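Local coordinates for protein N2152 (PDB 5U22) that probably hydrolyses a range of rare arabinosyl-containing substrates as a polyspecific family 39 glycoside hydrolase of a rumen anaerobic fungus, at residues V66-G74 with I81-Q89; W110-W120 with W145-N156. All blocks are in the same frame, centred on the assembly; numbering follows the deposited sequence.

Contact 1: residues V66-G74 with I81-Q89; sequences VMRAPARAG and IGDVIKVAQ
Ala-69 and Val-84 meet side chain to side chain where strand 66-70 passes the first turn of the following helix. The Ala-69 methyl lies 3.8 Å from Val-84 CG2, with Val-87 CG2 farther along the helix completing the apolar patch. Val-84 straddles the strand end: CG2, anti to the backbone N, is left for Ala-69, while CG1, set between the backbone N and the carbonyl carbon, turns to the backbone of Ala-71, 3.8 Å from its CA. The backbone of the same valine adds a weak hydrogen bond, Val-84 N to Pro-70 O at 3.0 Å, bent to 129° at the hydrogen. Next along the strand, the Pro-70 ring packs on the carbonyl of Gly-82, its CD 3.2 Å from Gly-82 O. A CB on Gly-82 would run into that ring, and the positive phi there also calls for glycine. Ala-73 sets its methyl against the carbonyl of Ile-81.

Asp-83 N-caps helix 84-91. Its OD1 accepts from Lys-86 N through the anti lone pair, nearly straight at 163°, and OD2 is left to work through water. One water, 2.6 Å from Asp-83 OD2, also donates to Ala-71 O and accepts from Arg-72 NH1; a second joins OD2 to Ala-73 N. The carboxylate thus holds both the helix start and the loop after the strand, while the other end of the Arg-72 guanidinium pairs with Asp-130. Phe-127 of helix 117-134 packs against both Ala-71 and Val-84. The axes of strand and helix run 7.9 Å apart at 148°, nearly antiparallel, as expected for the strand-to-helix half of a beta-alpha-beta crossover in a TIM barrel.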
loop_
_atom_site.group_PDB
_atom_site.type_symbol
_atom_site.label_atom_id
_atom_site.label_comp_id
_atom_site.label_asym_id
_atom_site.label_seq_id
_atom_site.Cartn_x
_atom_site.Cartn_y
_atom_site.Cartn_z
ATOM N N VAL A 66 2.042 -2.283 -6.769
ATOM C CA VAL A 66 1.998 -3.732 -6.602
ATOM C C VAL A 66 0.615 -4.127 -6.110
ATOM O O VAL A 66 0.162 -3.629 -5.070
ATOM C CB VAL A 66 3.064 -4.246 -5.620
ATOM C CG1 VAL A 66 3.022 -5.759 -5.578
ATOM C CG2 VAL A 66 4.448 -3.767 -6.017
ATOM N N MET A 67 -0.046 -5.030 -6.846
ATOM C CA MET A 67 -1.285 -5.638 -6.383
ATOM C C MET A 67 -0.986 -6.946 -5.657
ATOM O O MET A 67 0.153 -7.418 -5.626
ATOM C CB MET A 67 -2.237 -5.898 -7.555
ATOM C CG MET A 67 -2.550 -4.675 -8.385
ATOM S SD MET A 67 -3.452 -3.369 -7.506
ATOM C CE MET A 67 -5.124 -4.012 -7.442
ATOM N N ARG A 68 -2.029 -7.562 -5.094
ATOM C CA ARG A 68 -1.922 -8.885 -4.485
ATOM C C ARG A 68 -3.088 -9.740 -4.953
ATOM O O ARG A 68 -4.224 -9.265 -5.042
ATOM C CB ARG A 68 -1.906 -8.788 -2.953
ATOM C CG ARG A 68 -1.615 -10.092 -2.181
ATOM C CD ARG A 68 -1.176 -9.654 -0.787
ATOM N NE ARG A 68 -0.916 -10.679 0.224
ATOM C CZ ARG A 68 -1.733 -10.943 1.248
ATOM N NH1 ARG A 68 -2.908 -10.328 1.357
ATOM N NH2 ARG A 68 -1.380 -11.841 2.157
ATOM N N ALA A 69 -2.798 -10.996 -5.275
ATOM C CA ALA A 69 -3.811 -11.871 -5.847
ATOM C C ALA A 69 -3.519 -13.300 -5.428
ATOM O O ALA A 69 -2.362 -13.636 -5.145
ATOM C CB ALA A 69 -3.849 -11.759 -7.383
ATOM N N PRO A 70 -4.539 -14.157 -5.381
ATOM C CA PRO A 70 -4.323 -15.561 -5.014
ATOM C C PRO A 70 -3.607 -16.330 -6.110
ATOM O O PRO A 70 -3.838 -16.114 -7.299
ATOM C CB PRO A 70 -5.750 -16.093 -4.833
ATOM C CG PRO A 70 -6.583 -15.214 -5.776
ATOM C CD PRO A 70 -5.968 -13.847 -5.591
ATOM N N ALA A 71 -2.759 -17.281 -5.695
ATOM C CA ALA A 71 -2.055 -18.102 -6.677
ATOM C C ALA A 71 -3.025 -18.929 -7.519
ATOM O O ALA A 71 -2.753 -19.193 -8.697
ATOM C CB ALA A 71 -1.035 -19.014 -5.980
ATOM N N ARG A 72 -4.151 -19.354 -6.934
ATOM C CA ARG A 72 -5.199 -20.070 -7.646
ATOM C C ARG A 72 -6.556 -19.524 -7.225
ATOM O O ARG A 72 -6.717 -19.014 -6.116
ATOM C CB ARG A 72 -5.161 -21.575 -7.363
ATOM C CG ARG A 72 -3.879 -22.258 -7.765
ATOM C CD ARG A 72 -3.696 -22.278 -9.277
ATOM N NE ARG A 72 -2.796 -23.351 -9.681
ATOM C CZ ARG A 72 -2.252 -23.494 -10.891
ATOM N NH1 ARG A 72 -2.474 -22.617 -11.861
ATOM N NH2 ARG A 72 -1.476 -24.541 -11.130
ATOM N N ALA A 73 -7.530 -19.630 -8.122
ATOM C CA ALA A 73 -8.900 -19.253 -7.808
ATOM C C ALA A 73 -9.848 -20.281 -8.411
ATOM O O ALA A 73 -9.503 -20.992 -9.359
ATOM C CB ALA A 73 -9.239 -17.848 -8.333
ATOM N N GLY A 74 -11.061 -20.331 -7.877
ATOM C CA GLY A 74 -12.048 -21.239 -8.432
ATOM C C GLY A 74 -12.319 -22.446 -7.562
ATOM O O GLY A 74 -12.197 -22.382 -6.337
ATOM N N ILE A 81 -12.500 -16.124 -7.434
ATOM C CA ILE A 81 -11.937 -15.147 -8.365
ATOM C C ILE A 81 -10.505 -14.795 -7.983
ATOM O O ILE A 81 -10.046 -15.059 -6.870
ATOM C CB ILE A 81 -12.780 -13.846 -8.429
ATOM C CG1 ILE A 81 -12.539 -12.938 -7.214
ATOM C CG2 ILE A 81 -14.264 -14.138 -8.642
ATOM C CD1 ILE A 81 -12.935 -13.501 -5.851
ATOM N N GLY A 82 -9.801 -14.177 -8.935
ATOM C CA GLY A 82 -8.570 -13.460 -8.669
ATOM C C GLY A 82 -7.293 -14.084 -9.182
ATOM O O GLY A 82 -6.213 -13.657 -8.757
ATOM N N ASP A 83 -7.373 -15.063 -10.082
ATOM C CA ASP A 83 -6.198 -15.821 -10.503
ATOM C C ASP A 83 -5.037 -14.893 -10.839
ATOM O O ASP A 83 -5.162 -14.008 -11.687
ATOM C CB ASP A 83 -6.550 -16.690 -11.707
ATOM C CG ASP A 83 -5.368 -17.497 -12.208
ATOM O OD1 ASP A 83 -4.601 -16.965 -13.037
ATOM O OD2 ASP A 83 -5.218 -18.663 -11.785
ATOM N N VAL A 84 -3.901 -15.104 -10.167
ATOM C CA VAL A 84 -2.801 -14.150 -10.265
ATOM C C VAL A 84 -2.178 -14.158 -11.652
ATOM O O VAL A 84 -1.668 -13.130 -12.105
ATOM C CB VAL A 84 -1.747 -14.427 -9.180
ATOM C CG1 VAL A 84 -1.010 -15.759 -9.454
ATOM C CG2 VAL A 84 -0.761 -13.238 -9.060
ATOM N N ILE A 85 -2.205 -15.292 -12.357
ATOM C CA ILE A 85 -1.633 -15.290 -13.701
ATOM C C ILE A 85 -2.492 -14.450 -14.640
ATOM O O ILE A 85 -1.968 -13.677 -15.453
ATOM C CB ILE A 85 -1.441 -16.729 -14.216
ATOM C CG1 ILE A 85 -0.327 -17.410 -13.413
ATOM C CG2 ILE A 85 -1.087 -16.706 -15.701
ATOM C CD1 ILE A 85 -0.045 -18.839 -13.812
ATOM N N LYS A 86 -3.820 -14.576 -14.533
ATOM C CA LYS A 86 -4.713 -13.713 -15.298
ATOM C C LYS A 86 -4.568 -12.255 -14.880
ATOM O O LYS A 86 -4.637 -11.353 -15.723
ATOM C CB LYS A 86 -6.171 -14.159 -15.139
ATOM C CG LYS A 86 -6.497 -15.559 -15.676
ATOM C CD LYS A 86 -5.705 -15.903 -16.947
ATOM C CE LYS A 86 -6.216 -15.183 -18.190
ATOM N NZ LYS A 86 -5.095 -14.795 -19.108
ATOM N N VAL A 87 -4.379 -11.998 -13.585
ATOM C CA VAL A 87 -4.249 -10.614 -13.131
ATOM C C VAL A 87 -2.945 -10.015 -13.638
ATOM O O VAL A 87 -2.910 -8.870 -14.118
ATOM C CB VAL A 87 -4.353 -10.548 -11.596
ATOM C CG1 VAL A 87 -3.983 -9.157 -11.087
ATOM C CG2 VAL A 87 -5.759 -10.918 -11.153
ATOM N N ALA A 88 -1.850 -10.786 -13.550
ATOM C CA ALA A 88 -0.569 -10.329 -14.078
ATOM C C ALA A 88 -0.663 -10.010 -15.565
ATOM O O ALA A 88 -0.035 -9.057 -16.040
ATOM C CB ALA A 88 0.513 -11.380 -13.821
ATOM N N GLN A 89 -1.458 -10.776 -16.318
ATOM C CA GLN A 89 -1.610 -10.444 -17.734
ATOM C C GLN A 89 -2.329 -9.113 -17.920
ATOM O O GLN A 89 -1.941 -8.307 -18.775
ATOM C CB GLN A 89 -2.351 -11.555 -18.477
ATOM C CG GLN A 89 -2.546 -11.264 -19.967
ATOM C CD GLN A 89 -1.237 -11.097 -20.749
ATOM O OE1 GLN A 89 -0.326 -11.924 -20.655
ATOM N NE2 GLN A 89 -1.152 -10.028 -21.541
HETATM O O HOH W 1 -2.876 -19.685 -11.391
HETATM O O HOH W 2 -6.690 -20.540 -10.804
#

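Contact 2: residues W110-W120 with W145-N156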
loop_
_atom_site.group_PDB
_atom_site.type_symbol
_atom_site.label_atom_id
_atom_site.label_comp_id
_atom_site.label_asym_id
_atom_site.label_seq_id
_atom_site.Cartn_x
_atom_site.Cartn_y
_atom_site.Cartn_z
ATOM N N TRP A 110 -11.265 -20.611 6.097
ATOM C CA TRP A 110 -10.575 -19.677 6.986
ATOM C C TRP A 110 -10.865 -20.048 8.439
ATOM O O TRP A 110 -12.012 -19.948 8.889
ATOM C CB TRP A 110 -10.987 -18.226 6.720
ATOM C CG TRP A 110 -10.172 -17.241 7.523
ATOM C CD1 TRP A 110 -10.463 -16.759 8.764
ATOM C CD2 TRP A 110 -8.930 -16.632 7.138
ATOM N NE1 TRP A 110 -9.484 -15.884 9.178
ATOM C CE2 TRP A 110 -8.530 -15.789 8.200
ATOM C CE3 TRP A 110 -8.121 -16.712 5.999
ATOM C CZ2 TRP A 110 -7.352 -15.027 8.158
ATOM C CZ3 TRP A 110 -6.940 -15.962 5.963
ATOM C CH2 TRP A 110 -6.572 -15.128 7.038
ATOM N N PRO A 111 -9.833 -20.494 9.180
ATOM C CA PRO A 111 -8.439 -20.666 8.739
ATOM C C PRO A 111 -8.265 -21.701 7.636
ATOM O O PRO A 111 -9.076 -22.625 7.556
ATOM C CB PRO A 111 -7.729 -21.118 10.011
ATOM C CG PRO A 111 -8.576 -20.548 11.125
ATOM C CD PRO A 111 -9.971 -20.734 10.626
ATOM N N TYR A 112 -7.238 -21.510 6.803
ATOM C CA TYR A 112 -6.961 -22.412 5.687
ATOM C C TYR A 112 -7.006 -23.868 6.121
ATOM O O TYR A 112 -6.447 -24.246 7.154
ATOM C CB TYR A 112 -5.588 -22.118 5.082
ATOM C CG TYR A 112 -5.448 -20.718 4.541
ATOM C CD1 TYR A 112 -6.042 -20.362 3.338
ATOM C CD2 TYR A 112 -4.736 -19.744 5.240
ATOM C CE1 TYR A 112 -5.924 -19.072 2.839
ATOM C CE2 TYR A 112 -4.613 -18.456 4.748
ATOM C CZ TYR A 112 -5.216 -18.128 3.550
ATOM O OH TYR A 112 -5.113 -16.850 3.049
ATOM N N ARG A 113 -7.647 -24.692 5.307
ATOM C CA ARG A 113 -7.737 -26.114 5.615
ATOM C C ARG A 113 -6.483 -26.787 5.081
ATOM O O ARG A 113 -6.369 -27.057 3.883
ATOM C CB ARG A 113 -9.013 -26.705 5.029
ATOM C CG ARG A 113 -10.243 -26.276 5.805
ATOM C CD ARG A 113 -11.368 -27.264 5.610
ATOM N NE ARG A 113 -11.975 -27.092 4.300
ATOM C CZ ARG A 113 -12.878 -26.160 4.034
ATOM N NH1 ARG A 113 -13.261 -25.322 4.987
ATOM N NH2 ARG A 113 -13.390 -26.059 2.815
ATOM N N TRP A 114 -5.530 -27.037 5.977
ATOM C CA TRP A 114 -4.254 -27.624 5.592
ATOM C C TRP A 114 -4.465 -29.051 5.099
ATOM O O TRP A 114 -5.084 -29.858 5.806
ATOM C CB TRP A 114 -3.311 -27.610 6.786
ATOM C CG TRP A 114 -1.975 -28.244 6.574
ATOM C CD1 TRP A 114 -1.540 -29.434 7.088
ATOM C CD2 TRP A 114 -0.885 -27.715 5.809
ATOM N NE1 TRP A 114 -0.238 -29.672 6.696
ATOM C CE2 TRP A 114 0.182 -28.634 5.904
ATOM C CE3 TRP A 114 -0.707 -26.555 5.051
ATOM C CZ2 TRP A 114 1.406 -28.426 5.275
ATOM C CZ3 TRP A 114 0.512 -26.350 4.429
ATOM C CH2 TRP A 114 1.551 -27.281 4.541
ATOM N N PRO A 115 -3.984 -29.397 3.905
ATOM C CA PRO A 115 -4.197 -30.748 3.360
ATOM C C PRO A 115 -3.021 -31.695 3.556
ATOM O O PRO A 115 -3.041 -32.786 2.971
ATOM C CB PRO A 115 -4.394 -30.452 1.870
ATOM C CG PRO A 115 -3.396 -29.342 1.616
ATOM C CD PRO A 115 -3.355 -28.509 2.907
ATOM N N GLY A 116 -2.026 -31.310 4.331
ATOM C CA GLY A 116 -0.810 -32.088 4.406
ATOM C C GLY A 116 0.264 -31.523 3.498
ATOM O O GLY A 116 -0.015 -30.936 2.448
ATOM N N ILE A 117 1.522 -31.711 3.906
ATOM C CA ILE A 117 2.651 -31.130 3.179
ATOM C C ILE A 117 2.716 -31.668 1.753
ATOM O O ILE A 117 3.155 -30.968 0.835
ATOM C CB ILE A 117 3.962 -31.389 3.960
ATOM C CG1 ILE A 117 5.120 -30.523 3.456
ATOM C CG2 ILE A 117 4.362 -32.871 3.913
ATOM C CD1 ILE A 117 5.067 -29.090 3.933
ATOM N N GLN A 118 2.276 -32.911 1.537
ATOM C CA GLN A 118 2.391 -33.493 0.204
ATOM C C GLN A 118 1.530 -32.736 -0.798
ATOM O O GLN A 118 2.008 -32.331 -1.861
ATOM C CB GLN A 118 2.012 -34.972 0.253
ATOM C CG GLN A 118 2.950 -35.797 1.130
ATOM C CD GLN A 118 2.421 -36.010 2.542
ATOM O OE1 GLN A 118 1.722 -35.158 3.094
ATOM N NE2 GLN A 118 2.766 -37.154 3.138
ATOM N N THR A 119 0.253 -32.534 -0.474
ATOM C CA THR A 119 -0.642 -31.812 -1.381
ATOM C C THR A 119 -0.235 -30.352 -1.523
ATOM O O THR A 119 -0.287 -29.789 -2.620
ATOM C CB THR A 119 -2.079 -31.924 -0.883
ATOM O OG1 THR A 119 -2.506 -33.282 -1.007
ATOM C CG2 THR A 119 -3.028 -31.025 -1.692
ATOM N N TRP A 120 0.165 -29.721 -0.421
ATOM C CA TRP A 120 0.681 -28.356 -0.492
ATOM C C TRP A 120 1.802 -28.242 -1.520
ATOM O O TRP A 120 1.802 -27.344 -2.371
ATOM C CB TRP A 120 1.155 -27.940 0.897
ATOM C CG TRP A 120 1.793 -26.582 1.036
ATOM C CD1 TRP A 120 3.059 -26.331 1.484
ATOM C CD2 TRP A 120 1.190 -25.301 0.798
ATOM N NE1 TRP A 120 3.287 -24.982 1.533
ATOM C CE2 TRP A 120 2.160 -24.322 1.113
ATOM C CE3 TRP A 120 -0.065 -24.882 0.340
ATOM C CZ2 TRP A 120 1.916 -22.952 0.984
ATOM C CZ3 TRP A 120 -0.311 -23.506 0.210
ATOM C CH2 TRP A 120 0.677 -22.562 0.539
ATOM N N TRP A 145 2.631 -17.707 2.812
ATOM C CA TRP A 145 1.451 -17.918 3.642
ATOM C C TRP A 145 0.724 -16.592 3.826
ATOM O O TRP A 145 1.048 -15.589 3.183
ATOM C CB TRP A 145 1.849 -18.547 4.982
ATOM C CG TRP A 145 0.707 -19.245 5.681
ATOM C CD1 TRP A 145 0.102 -18.870 6.854
ATOM C CD2 TRP A 145 0.034 -20.426 5.242
ATOM N NE1 TRP A 145 -0.906 -19.754 7.174
ATOM C CE2 TRP A 145 -0.958 -20.728 6.206
ATOM C CE3 TRP A 145 0.180 -21.273 4.138
ATOM C CZ2 TRP A 145 -1.808 -21.827 6.086
ATOM C CZ3 TRP A 145 -0.661 -22.381 4.025
ATOM C CH2 TRP A 145 -1.643 -22.646 4.998
ATOM N N ASN A 146 -0.272 -16.587 4.713
ATOM C CA ASN A 146 -1.071 -15.391 4.979
ATOM C C ASN A 146 -1.550 -15.475 6.414
ATOM O O ASN A 146 -2.266 -16.419 6.766
ATOM C CB ASN A 146 -2.266 -15.288 4.024
ATOM C CG ASN A 146 -3.122 -14.041 4.267
ATOM O OD1 ASN A 146 -2.607 -12.960 4.543
ATOM N ND2 ASN A 146 -4.440 -14.197 4.144
ATOM N N GLU A 147 -1.150 -14.503 7.229
ATOM C CA GLU A 147 -1.589 -14.389 8.616
ATOM C C GLU A 147 -1.439 -15.706 9.390
ATOM O O GLU A 147 -2.425 -16.236 9.917
ATOM C CB GLU A 147 -3.017 -13.872 8.685
ATOM C CG GLU A 147 -3.145 -12.530 7.954
ATOM C CD GLU A 147 -4.383 -11.734 8.315
ATOM O OE1 GLU A 147 -5.399 -12.336 8.746
ATOM O OE2 GLU A 147 -4.333 -10.487 8.164
ATOM N N PRO A 148 -0.222 -16.230 9.496
ATOM C CA PRO A 148 -0.035 -17.454 10.284
ATOM C C PRO A 148 -0.430 -17.274 11.733
ATOM O O PRO A 148 -0.828 -18.253 12.384
ATOM C CB PRO A 148 1.464 -17.731 10.130
ATOM C CG PRO A 148 2.068 -16.349 9.901
ATOM C CD PRO A 148 1.058 -15.666 9.029
ATOM N N ASP A 149 -0.347 -16.038 12.251
ATOM C CA ASP A 149 -0.757 -15.746 13.618
ATOM C C ASP A 149 -2.263 -15.856 13.800
ATOM O O ASP A 149 -2.738 -15.824 14.942
ATOM C CB ASP A 149 -0.245 -14.356 14.069
ATOM C CG ASP A 149 -0.393 -13.261 13.004
ATOM O OD1 ASP A 149 -0.776 -13.549 11.855
ATOM O OD2 ASP A 149 -0.095 -12.087 13.342
ATOM N N VAL A 150 -3.008 -16.011 12.708
ATOM C CA VAL A 150 -4.438 -16.254 12.746
ATOM C C VAL A 150 -4.780 -17.655 12.251
ATOM O O VAL A 150 -5.677 -18.305 12.795
ATOM C CB VAL A 150 -5.191 -15.185 11.923
ATOM C CG1 VAL A 150 -6.682 -15.506 11.828
ATOM C CG2 VAL A 150 -4.999 -13.820 12.531
ATOM N N THR A 151 -4.052 -18.159 11.246
ATOM C CA THR A 151 -4.508 -19.324 10.495
ATOM C C THR A 151 -3.662 -20.577 10.643
ATOM O O THR A 151 -4.137 -21.651 10.271
ATOM C CB THR A 151 -4.598 -19.003 8.997
ATOM O OG1 THR A 151 -3.303 -18.618 8.499
ATOM C CG2 THR A 151 -5.596 -17.902 8.769
ATOM N N TRP A 152 -2.433 -20.494 11.153
ATOM C CA TRP A 152 -1.655 -21.713 11.310
ATOM C C TRP A 152 -2.037 -22.426 12.604
ATOM O O TRP A 152 -2.187 -21.797 13.653
ATOM C CB TRP A 152 -0.149 -21.436 11.289
ATOM C CG TRP A 152 0.553 -22.754 11.143
ATOM C CD1 TRP A 152 1.077 -23.522 12.143
ATOM C CD2 TRP A 152 0.674 -23.519 9.941
ATOM N NE1 TRP A 152 1.566 -24.701 11.625
ATOM C CE2 TRP A 152 1.332 -24.724 10.275
ATOM C CE3 TRP A 152 0.310 -23.294 8.605
ATOM C CZ2 TRP A 152 1.643 -25.690 9.326
ATOM C CZ3 TRP A 152 0.616 -24.260 7.662
ATOM C CH2 TRP A 152 1.268 -25.447 8.027
ATOM N N LYS A 153 -2.192 -23.750 12.526
ATOM C CA LYS A 153 -2.602 -24.572 13.662
ATOM C C LYS A 153 -1.582 -25.681 13.872
ATOM O O LYS A 153 -1.210 -26.366 12.914
ATOM C CB LYS A 153 -3.989 -25.185 13.434
ATOM C CG LYS A 153 -5.104 -24.182 13.164
ATOM C CD LYS A 153 -5.231 -23.140 14.281
ATOM C CE LYS A 153 -6.301 -22.098 13.938
ATOM N NZ LYS A 153 -6.355 -20.993 14.938
ATOM N N ASP A 154 -1.141 -25.860 15.124
ATOM C CA ASP A 154 -0.181 -26.921 15.437
ATOM C C ASP A 154 -0.682 -28.282 14.983
ATOM O O ASP A 154 0.120 -29.168 14.652
ATOM C CB ASP A 154 0.101 -26.973 16.943
ATOM C CG ASP A 154 1.015 -25.855 17.423
ATOM O OD1 ASP A 154 1.759 -25.276 16.602
ATOM O OD2 ASP A 154 0.988 -25.573 18.644
ATOM N N SER A 155 -2.001 -28.474 14.972
ATOM C CA SER A 155 -2.600 -29.733 14.555
ATOM C C SER A 155 -2.390 -30.034 13.075
ATOM O O SER A 155 -2.730 -31.138 12.636
ATOM C CB SER A 155 -4.095 -29.713 14.864
ATOM O OG SER A 155 -4.727 -28.689 14.124
ATOM N N ASN A 156 -1.857 -29.089 12.296
ATOM C CA ASN A 156 -1.485 -29.374 10.911
ATOM C C ASN A 156 -0.381 -30.423 10.807
ATOM O O ASN A 156 -0.161 -30.959 9.714
ATOM C CB ASN A 156 -1.029 -28.091 10.198
ATOM C CG ASN A 156 -2.161 -27.107 9.974
ATOM O OD1 ASN A 156 -3.328 -27.431 10.192
ATOM N ND2 ASN A 156 -1.822 -25.904 9.503
HETATM O O HOH W 3 -4.014 -23.831 8.651
HETATM O O HOH W 4 -5.814 -26.792 9.030
#
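Two loop-rich segments of the TIM barrel, each carrying a short stretch of helix, run side by side here, closest at Pro-111 and Thr-151 with CA atoms 4.5 Å apart, and a cis peptide bond precedes Pro-111. Tyr-112, Trp-120 and Trp-145 form an aromatic cluster: Tyr-112 turns its edge to one face of Trp-145, planes at 64°, and Trp-145 in turn drives its own edge into the face of Trp-120. Trp-114 extends the packing. Its CG, anti to the backbone N, carries the indole across to Trp-152 and Asn-156; the six-membered ring takes the edge of Trp-152, centroids 4.9 Å apart, and Asn-156 CB lies over the five-membered ring. A leucine in place of Trp-114 would probably leave the Trp-152 edge without an aromatic face and open a gap beside Asn-156. At the other end of the contact, Thr-151 CG2 sits over the Trp-110 six-membered ring, 3.4 Å from its centroid, while Glu-147 OE1 lies at that ring's edge. Glu-147 OE2 is hydrogen-bonded to His-213 ND1. Tyr-112 OH, also bonded to Asp-105, receives Asn-146 ND2 at 2.9 Å and 162°, only 8° out of the amide plane.

Contact 1 closes before contact 2 opens along the chain, and their centres lie 20 Å apart, yet they meet at one point: Arg-68 NH2 is 2.9 Å from Asn-146 OD1, a probable hydrogen bond. The CB of Arg-68 is turned from helix 84-91, and its guanidinium also forms salt bridges with Glu-143 and Glu-246, so the strand of contact 1 probably helps to position the asparagine of contact 2. There Asn-146 ND2 and Glu-147 OE1 both bond a bound buffer molecule, BTB, which probably marks the substrate pocket. The Glu-147 side chain is about 3 Å from BTB. In contact 1, the side chain of Ile-81 is about 10 Å from the bound BTB.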